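Sulfide-quinone reductase (Aquifex aeolicus, PDB 3HYW) oxidises hydrogen sulfide with the help of FAD and passes the electrons to a quinone, building up polysulfur that is released typically as cyclooctasulfur. Local coordinates at residues A[121-126]-A[130-135]; A[42-47]-A[51-56]. One frame throughout, in Å; residues are numbered along the deposited sequence. Where two conformers were deposited one is given.

Contact 1: residues A[121-126]-A[130-135]. With FAD (flavin-adenine dinucleotide), chain G; H2S (hydrosulfuric acid), chain J.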
loop_
_atom_site.group_PDB
_atom_site.type_symbol
_atom_site.label_atom_id
_atom_site.label_comp_id
_atom_site.label_asym_id
_atom_site.label_seq_id
_atom_site.Cartn_x
_atom_site.Cartn_y
_atom_site.Cartn_z
ATOM N N THR A 121 30.017 0.886 -11.308
ATOM C CA THR A 121 29.876 0.210 -12.595
ATOM C C THR A 121 28.634 0.736 -13.294
ATOM O O THR A 121 27.776 1.358 -12.671
ATOM C CB THR A 121 29.782 -1.335 -12.463
ATOM O OG1 THR A 121 28.631 -1.695 -11.691
ATOM C CG2 THR A 121 31.037 -1.918 -11.820
ATOM N N SER A 122 28.546 0.479 -14.596
ATOM C CA SER A 122 27.406 0.882 -15.392
ATOM C C SER A 122 27.164 -0.159 -16.480
ATOM O O SER A 122 28.067 -0.915 -16.838
ATOM C CB SER A 122 27.659 2.253 -16.003
ATOM O OG SER A 122 28.669 2.168 -16.987
ATOM N N ILE A 123 25.941 -0.197 -16.995
ATOM C CA ILE A 123 25.525 -1.238 -17.931
ATOM C C ILE A 123 24.920 -0.644 -19.210
ATOM O O ILE A 123 24.251 -1.345 -19.969
ATOM C CB ILE A 123 24.543 -2.239 -17.258
ATOM C CG1 ILE A 123 23.227 -1.546 -16.870
ATOM C CG2 ILE A 123 25.193 -2.888 -16.028
ATOM C CD1 ILE A 123 22.217 -2.451 -16.163
ATOM N N CYS A 124 25.196 0.638 -19.454
ATOM C CA CYS A 124 24.542 1.394 -20.530
ATOM C C CYS A 124 25.151 1.171 -21.909
ATOM O O CYS A 124 24.506 1.438 -22.924
ATOM C CB CYS A 124 24.541 2.891 -20.210
ATOM S SG CYS A 124 23.481 3.348 -18.866
ATOM N N THR A 125 26.402 0.723 -21.945
ATOM C CA THR A 125 27.014 0.261 -23.191
ATOM C C THR A 125 27.483 -1.175 -23.007
ATOM O O THR A 125 27.655 -1.633 -21.881
ATOM C CB THR A 125 28.201 1.144 -23.654
ATOM O OG1 THR A 125 29.281 1.026 -22.725
ATOM C CG2 THR A 125 27.790 2.615 -23.787
ATOM N N ALA A 126 27.687 -1.880 -24.118
ATOM C CA ALA A 126 28.206 -3.241 -24.084
ATOM C C ALA A 126 29.556 -3.276 -23.373
ATOM O O ALA A 126 29.820 -4.164 -22.565
ATOM C CB ALA A 126 28.338 -3.793 -25.497
ATOM N N LEU A 130 30.400 -5.253 -19.824
ATOM C CA LEU A 130 31.436 -6.281 -19.717
ATOM C C LEU A 130 32.387 -6.054 -18.539
ATOM O O LEU A 130 32.780 -7.008 -17.868
ATOM C CB LEU A 130 32.197 -6.432 -21.038
ATOM C CG LEU A 130 31.341 -7.125 -22.107
ATOM C CD1 LEU A 130 31.822 -6.806 -23.505
ATOM C CD2 LEU A 130 31.253 -8.635 -21.881
ATOM N N GLU A 131 32.734 -4.794 -18.286
ATOM C CA GLU A 131 33.506 -4.415 -17.096
ATOM C C GLU A 131 32.744 -4.748 -15.812
ATOM O O GLU A 131 33.334 -5.227 -14.846
ATOM C CB GLU A 131 33.844 -2.922 -17.121
ATOM C CG GLU A 131 34.643 -2.460 -18.343
ATOM C CD GLU A 131 35.151 -1.024 -18.213
ATOM O OE1 GLU A 131 34.452 -0.181 -17.599
ATOM O OE2 GLU A 131 36.256 -0.733 -18.733
ATOM N N THR A 132 31.437 -4.481 -15.805
ATOM C CA THR A 132 30.564 -4.842 -14.680
ATOM C C THR A 132 30.566 -6.347 -14.397
ATOM O O THR A 132 30.629 -6.764 -13.239
ATOM C CB THR A 132 29.120 -4.382 -14.927
ATOM O OG1 THR A 132 29.100 -2.963 -15.103
ATOM C CG2 THR A 132 28.205 -4.767 -13.753
ATOM N N GLN A 133 30.481 -7.151 -15.459
ATOM C CA GLN A 133 30.532 -8.607 -15.347
ATOM C C GLN A 133 31.791 -9.033 -14.597
ATOM O O GLN A 133 31.730 -9.888 -13.712
ATOM C CB GLN A 133 30.466 -9.261 -16.738
ATOM C CG GLN A 133 30.437 -10.793 -16.726
ATOM C CD GLN A 133 30.367 -11.414 -18.127
ATOM O OE1 GLN A 133 29.763 -10.858 -19.059
ATOM N NE2 GLN A 133 30.973 -12.586 -18.272
ATOM N N LYS A 134 32.917 -8.408 -14.939
ATOM C CA LYS A 134 34.211 -8.719 -14.331
ATOM C C LYS A 134 34.260 -8.378 -12.843
ATOM O O LYS A 134 34.903 -9.086 -12.066
ATOM C CB LYS A 134 35.352 -8.008 -15.066
ATOM C CG LYS A 134 35.533 -8.434 -16.520
ATOM C CD LYS A 134 36.862 -7.942 -17.066
ATOM C CE LYS A 134 36.901 -8.013 -18.586
ATOM N NZ LYS A 134 38.269 -8.390 -19.086
ATOM N N LYS A 135 33.575 -7.300 -12.453
ATOM C CA LYS A 135 33.545 -6.868 -11.052
ATOM C C LYS A 135 32.560 -7.677 -10.216
ATOM O O LYS A 135 32.738 -7.806 -9.006
ATOM C CB LYS A 135 33.254 -5.371 -10.941
ATOM C CG LYS A 135 34.471 -4.498 -11.238
ATOM C CD LYS A 135 34.172 -3.009 -11.096
ATOM C CE LYS A 135 34.237 -2.517 -9.642
ATOM N NZ LYS A 135 34.189 -1.019 -9.557
HETATM P PA FAD G . 21.571 3.657 -29.275
HETATM O O1A FAD G . 20.756 2.435 -29.615
HETATM O O2A FAD G . 22.455 3.638 -28.066
HETATM O O5B FAD G . 22.441 3.980 -30.576
HETATM C C5B FAD G . 23.234 5.145 -30.735
HETATM C C4B FAD G . 24.232 4.848 -31.843
HETATM O O4B FAD G . 24.900 6.046 -32.238
HETATM C C3B FAD G . 25.320 3.900 -31.365
HETATM O O3B FAD G . 25.601 2.961 -32.409
HETATM C C2B FAD G . 26.510 4.808 -31.126
HETATM O O2B FAD G . 27.748 4.117 -31.275
HETATM C C1B FAD G . 26.314 5.855 -32.207
HETATM N N9A FAD G . 26.984 7.160 -31.956
HETATM C C8A FAD G . 27.086 7.821 -30.783
HETATM N N7A FAD G . 27.752 8.984 -30.995
HETATM C C5A FAD G . 28.071 9.039 -32.310
HETATM C C6A FAD G . 28.744 9.964 -33.105
HETATM N N6A FAD G . 29.239 11.101 -32.564
HETATM N N1A FAD G . 28.899 9.718 -34.434
HETATM C C2A FAD G . 28.414 8.595 -34.990
HETATM N N3A FAD G . 27.764 7.686 -34.246
HETATM C C4A FAD G . 27.577 7.888 -32.909
HETATM N N1 FAD G . 14.240 0.243 -23.907
HETATM C C2 FAD G . 13.207 -0.640 -23.940
HETATM O O2 FAD G . 12.173 -0.364 -24.580
HETATM N N3 FAD G . 13.275 -1.832 -23.298
HETATM C C4 FAD G . 14.384 -2.163 -22.607
HETATM O O4 FAD G . 14.468 -3.354 -21.943
HETATM C C4X FAD G . 15.452 -1.275 -22.557
HETATM N N5 FAD G . 16.559 -1.611 -21.856
HETATM C C5X FAD G . 17.612 -0.767 -21.799
HETATM C C6 FAD G . 18.752 -1.143 -21.080
HETATM C C7 FAD G . 19.848 -0.290 -20.996
HETATM C C7M FAD G . 21.059 -0.736 -20.199
HETATM C C8 FAD G . 19.796 0.948 -21.641
HETATM C C8M FAD G . 20.952 1.929 -21.589
HETATM C C9 FAD G . 18.652 1.318 -22.354
HETATM C C9A FAD G . 17.545 0.461 -22.455
HETATM N N10 FAD G . 16.431 0.805 -23.167
HETATM C C10 FAD G . 15.376 -0.050 -23.218
HETATM C "C1'" FAD G . 16.337 2.140 -23.801
HETATM C "C2'" FAD G . 16.506 2.301 -25.298
HETATM O "O2'" FAD G . 15.674 1.365 -25.996
HETATM C "C3'" FAD G . 17.988 2.172 -25.653
HETATM O "O3'" FAD G . 18.739 3.176 -24.927
HETATM C "C4'" FAD G . 18.216 2.335 -27.149
HETATM O "O4'" FAD G . 19.510 1.802 -27.460
HETATM C "C5'" FAD G . 18.134 3.799 -27.565
HETATM O "O5'" FAD G . 18.257 3.909 -28.980
HETATM P P FAD G . 19.096 5.095 -29.681
HETATM O O1P FAD G . 19.063 4.850 -31.167
HETATM O O2P FAD G . 18.656 6.439 -29.144
HETATM O O3P FAD G . 20.599 4.920 -29.125
HETATM S S H2S J . 21.289 2.917 -20.370
#
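T132 OG1 lies 3.2 Å from T121 CB and 2.9 Å from S122 O. The hydroxyl has two acceptors within reach, S122 O and, one turn back in its own helix, H128 O, so its single proton is not assigned. With OG1 beside the backbone N (chi1 -59°), T132 turns its hydroxyl to the incoming chain, while its CG2 rests 3.7 Å from T121 OG1. The methyl of T121 is directed instead to the aliphatic part of K135: CG2 packs tightly on K135 CD at 3.4 Å as the two side chains run past each other in opposite directions. At the start of the helix, A126 O accepts L130 N at 3.0 Å (N-H...O 151°), an ordinary first-turn bond, and L130 CD1 folds back to within 3.4 Å of the same oxygen.

Farther out, T121 OG1 is hydrogen-bonded to T248 O of strand 247-255, and F163 of helix 158-173 packs on both I123 and T132. The loop so held carries I123 O to 3.3 Å from FAD C7M and places C124 beside the bound hydrogen sulfide. T125, whose OG1 accepts H128 N, is the N-cap of helix 126-141; the contact is thus a capped helix start packed against its own lead-in loop, beside the dimethylbenzene edge of the flavin.

Contact 2: residues A[42-47]-A[51-56]. With FAD (flavin-adenine dinucleotide), chain G.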
loop_
_atom_site.group_PDB
_atom_site.type_symbol
_atom_site.label_atom_id
_atom_site.label_comp_id
_atom_site.label_asym_id
_atom_site.label_seq_id
_atom_site.Cartn_x
_atom_site.Cartn_y
_atom_site.Cartn_z
ATOM N N THR A 42 20.629 -3.082 -26.974
ATOM C CA THR A 42 20.712 -2.432 -25.665
ATOM C C THR A 42 19.911 -3.131 -24.543
ATOM O O THR A 42 20.423 -3.284 -23.427
ATOM C CB THR A 42 20.340 -0.918 -25.757
ATOM O OG1 THR A 42 20.897 -0.344 -26.954
ATOM C CG2 THR A 42 20.903 -0.180 -24.593
ATOM N N PRO A 43 18.651 -3.540 -24.818
ATOM C CA PRO A 43 17.886 -4.238 -23.773
ATOM C C PRO A 43 18.481 -5.546 -23.220
ATOM O O PRO A 43 17.992 -6.046 -22.199
ATOM C CB PRO A 43 16.547 -4.525 -24.462
ATOM C CG PRO A 43 16.418 -3.458 -25.466
ATOM C CD PRO A 43 17.820 -3.333 -26.019
ATOM N N ALA A 44 19.505 -6.090 -23.873
ATOM C CA ALA A 44 20.188 -7.285 -23.363
ATOM C C ALA A 44 21.499 -6.944 -22.655
ATOM O O ALA A 44 22.225 -7.840 -22.234
ATOM C CB ALA A 44 20.428 -8.315 -24.489
ATOM N N PHE A 45 21.797 -5.650 -22.526
ATOM C CA PHE A 45 23.015 -5.212 -21.835
ATOM C C PHE A 45 23.036 -5.563 -20.333
ATOM O O PHE A 45 24.090 -5.944 -19.813
ATOM C CB PHE A 45 23.308 -3.715 -22.058
ATOM C CG PHE A 45 23.741 -3.360 -23.472
ATOM C CD1 PHE A 45 23.907 -4.341 -24.453
ATOM C CD2 PHE A 45 24.017 -2.038 -23.803
ATOM C CE1 PHE A 45 24.307 -4.000 -25.746
ATOM C CE2 PHE A 45 24.429 -1.686 -25.091
ATOM C CZ PHE A 45 24.571 -2.670 -26.064
ATOM N N PRO A 46 21.887 -5.433 -19.628
ATOM C CA PRO A 46 21.878 -5.932 -18.244
ATOM C C PRO A 46 22.202 -7.424 -18.135
ATOM O O PRO A 46 22.872 -7.848 -17.191
ATOM C CB PRO A 46 20.441 -5.652 -17.768
ATOM C CG PRO A 46 19.954 -4.528 -18.659
ATOM C CD PRO A 46 20.592 -4.815 -19.995
ATOM N N HIS A 47 21.725 -8.209 -19.098
ATOM C CA HIS A 47 22.012 -9.638 -19.153
ATOM C C HIS A 47 23.479 -9.874 -19.499
ATOM O O HIS A 47 24.092 -10.795 -18.971
ATOM C CB HIS A 47 21.111 -10.322 -20.185
ATOM C CG HIS A 47 19.659 -9.987 -20.042
ATOM N ND1 HIS A 47 19.149 -8.740 -20.338
ATOM C CD2 HIS A 47 18.608 -10.737 -19.639
ATOM C CE1 HIS A 47 17.849 -8.734 -20.114
ATOM N NE2 HIS A 47 17.494 -9.937 -19.696
ATOM N N GLY A 51 26.518 -11.755 -17.251
ATOM C CA GLY A 51 27.209 -12.893 -17.845
ATOM C C GLY A 51 26.230 -13.882 -18.447
ATOM O O GLY A 51 26.580 -15.038 -18.709
ATOM N N TRP A 52 24.997 -13.421 -18.665
ATOM C CA TRP A 52 23.931 -14.272 -19.175
ATOM C C TRP A 52 23.839 -14.206 -20.702
ATOM O O TRP A 52 22.996 -14.869 -21.305
ATOM C CB TRP A 52 22.586 -13.903 -18.538
ATOM C CG TRP A 52 22.514 -14.094 -17.033
ATOM C CD1 TRP A 52 23.433 -14.716 -16.230
ATOM C CD2 TRP A 52 21.444 -13.687 -16.173
ATOM N NE1 TRP A 52 23.011 -14.698 -14.921
ATOM C CE2 TRP A 52 21.790 -14.079 -14.859
ATOM C CE3 TRP A 52 20.228 -13.020 -16.385
ATOM C CZ2 TRP A 52 20.963 -13.829 -13.759
ATOM C CZ3 TRP A 52 19.405 -12.777 -15.291
ATOM C CH2 TRP A 52 19.780 -13.179 -13.992
ATOM N N ARG A 53 24.695 -13.386 -21.311
ATOM C CA ARG A 53 24.797 -13.291 -22.765
ATOM C C ARG A 53 26.259 -13.219 -23.180
ATOM O O ARG A 53 27.101 -12.755 -22.411
ATOM C CB ARG A 53 24.090 -12.034 -23.300
ATOM C CG ARG A 53 22.598 -11.945 -23.047
ATOM C CD ARG A 53 21.780 -13.007 -23.783
ATOM N NE ARG A 53 20.362 -12.667 -23.695
ATOM C CZ ARG A 53 19.555 -13.011 -22.693
ATOM N NH1 ARG A 53 18.283 -12.620 -22.714
ATOM N NH2 ARG A 53 20.008 -13.735 -21.671
ATOM N N LYS A 54 26.538 -13.678 -24.397
ATOM C CA LYS A 54 27.800 -13.398 -25.079
ATOM C C LYS A 54 27.564 -12.202 -25.991
ATOM O O LYS A 54 26.478 -12.067 -26.570
ATOM C CB LYS A 54 28.247 -14.597 -25.917
ATOM C CG LYS A 54 28.666 -15.823 -25.132
ATOM C CD LYS A 54 28.920 -16.999 -26.086
ATOM C CE LYS A 54 29.382 -18.249 -25.347
ATOM N NZ LYS A 54 28.358 -18.777 -24.393
ATOM N N PHE A 55 28.573 -11.343 -26.134
ATOM C CA PHE A 55 28.437 -10.126 -26.942
ATOM C C PHE A 55 27.964 -10.407 -28.376
ATOM O O PHE A 55 27.103 -9.704 -28.904
ATOM C CB PHE A 55 29.746 -9.333 -26.958
ATOM C CG PHE A 55 29.747 -8.173 -27.918
ATOM C CD1 PHE A 55 30.367 -8.282 -29.166
ATOM C CD2 PHE A 55 29.133 -6.974 -27.579
ATOM C CE1 PHE A 55 30.374 -7.213 -30.054
ATOM C CE2 PHE A 55 29.133 -5.892 -28.466
ATOM C CZ PHE A 55 29.759 -6.012 -29.705
ATOM N N GLU A 56 28.519 -11.442 -28.993
ATOM C CA GLU A 56 28.204 -11.746 -30.390
ATOM C C GLU A 56 26.770 -12.252 -30.584
ATOM O O GLU A 56 26.249 -12.257 -31.701
ATOM C CB GLU A 56 29.257 -12.683 -30.995
ATOM C CG GLU A 56 30.660 -12.040 -30.983
ATOM C CD GLU A 56 31.746 -12.871 -31.649
ATOM O OE1 GLU A 56 31.510 -14.055 -31.988
ATOM O OE2 GLU A 56 32.857 -12.326 -31.833
HETATM P PA FAD G . 21.571 3.657 -29.275
HETATM O O1A FAD G . 20.756 2.435 -29.615
HETATM O O2A FAD G . 22.455 3.638 -28.066
HETATM O O5B FAD G . 22.441 3.980 -30.576
HETATM C C5B FAD G . 23.234 5.145 -30.735
HETATM C C4B FAD G . 24.232 4.848 -31.843
HETATM O O4B FAD G . 24.900 6.046 -32.238
HETATM C C3B FAD G . 25.320 3.900 -31.365
HETATM O O3B FAD G . 25.601 2.961 -32.409
HETATM C C2B FAD G . 26.510 4.808 -31.126
HETATM O O2B FAD G . 27.748 4.117 -31.275
HETATM C C1B FAD G . 26.314 5.855 -32.207
HETATM N N9A FAD G . 26.984 7.160 -31.956
HETATM C C8A FAD G . 27.086 7.821 -30.783
HETATM N N7A FAD G . 27.752 8.984 -30.995
HETATM C C5A FAD G . 28.071 9.039 -32.310
HETATM C C6A FAD G . 28.744 9.964 -33.105
HETATM N N6A FAD G . 29.239 11.101 -32.564
HETATM N N1A FAD G . 28.899 9.718 -34.434
HETATM C C2A FAD G . 28.414 8.595 -34.990
HETATM N N3A FAD G . 27.764 7.686 -34.246
HETATM C C4A FAD G . 27.577 7.888 -32.909
HETATM N N1 FAD G . 14.240 0.243 -23.907
HETATM C C2 FAD G . 13.207 -0.640 -23.940
HETATM O O2 FAD G . 12.173 -0.364 -24.580
HETATM N N3 FAD G . 13.275 -1.832 -23.298
HETATM C C4 FAD G . 14.384 -2.163 -22.607
HETATM O O4 FAD G . 14.468 -3.354 -21.943
HETATM C C4X FAD G . 15.452 -1.275 -22.557
HETATM N N5 FAD G . 16.559 -1.611 -21.856
HETATM C C5X FAD G . 17.612 -0.767 -21.799
HETATM C C6 FAD G . 18.752 -1.143 -21.080
HETATM C C7 FAD G . 19.848 -0.290 -20.996
HETATM C C7M FAD G . 21.059 -0.736 -20.199
HETATM C C8 FAD G . 19.796 0.948 -21.641
HETATM C C8M FAD G . 20.952 1.929 -21.589
HETATM C C9 FAD G . 18.652 1.318 -22.354
HETATM C C9A FAD G . 17.545 0.461 -22.455
HETATM N N10 FAD G . 16.431 0.805 -23.167
HETATM C C10 FAD G . 15.376 -0.050 -23.218
HETATM C "C1'" FAD G . 16.337 2.140 -23.801
HETATM C "C2'" FAD G . 16.506 2.301 -25.298
HETATM O "O2'" FAD G . 15.674 1.365 -25.996
HETATM C "C3'" FAD G . 17.988 2.172 -25.653
HETATM O "O3'" FAD G . 18.739 3.176 -24.927
HETATM C "C4'" FAD G . 18.216 2.335 -27.149
HETATM O "O4'" FAD G . 19.510 1.802 -27.460
HETATM C "C5'" FAD G . 18.134 3.799 -27.565
HETATM O "O5'" FAD G . 18.257 3.909 -28.980
HETATM P P FAD G . 19.096 5.095 -29.681
HETATM O O1P FAD G . 19.063 4.850 -31.167
HETATM O O2P FAD G . 18.656 6.439 -29.144
HETATM O O3P FAD G . 20.599 4.920 -29.125
#
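H47 and R53 lie side by side and point the same way, the imidazole and guanidinium planes 42° apart. The CB of H47 sits over one face of the guanidinium, offset toward its rim, and meets R53 CG at 3.6 Å. Nearer the end of the pair, R53 NH1 approaches H47 CD2 to 3.6 Å from an oblique direction. A bend at chi2 (-66°) folds the arginine back along the histidine, and A44 CB adds a looser contact with R53 NE at 4.4 Å.

The guanidinium is held from several sides. NH2 donates to W52 O at 3.2 Å in a nearly straight bond (170°); W52 O lies in the guanidinium plane, whereas the donor stands well above the carbonyl plane. NH1 forms a salt bridge with E386 of helix 376-395. The imidazole is tied through NE2 to D350 OD2.

W52 contributes mainly through its backbone and CB. Its N donates to H47 O at 2.8 Å, and its CB stands 3.5 Å from the same oxygen. The indole leads on to helix 158-173, where NE1 bonds to E170 and the side chain packs on M166.

At the opposite end of segment 42-47, T42 OG1 shares a 2.6 Å hydrogen bond with O4' of the FAD ribityl chain, its CG2 lies 3.3 Å from flavin C8, and P43 abuts the flavin near C4. G51, with positive phi, leaves the helix just before W52: helix 45-50, whose approach borders the flavin site, closes in a Schellman motif.

How the contacts relate
Both contacts join one end of a helix to its adjoining loop, but at opposite ends: contact 1 at the N-terminal start of helix 126-141, contact 2 at the C-terminal close of helix 45-50. Contact 1 is the more buried and relies on a threonine hydroxyl, methyl packing and backbone carbonyls; contact 2, partly exposed, adds a histidine-arginine pair tied to acidic partners. Their centres are 10 Å apart, and F45 joins them, its CB 3.3 Å from I123 O and its CE2 3.4 Å from A126 N. Both reach FAD: contact 1 at the methyl-bearing edge, contact 2 at the ribityl chain and ring system. Helix 158-173 also touches both.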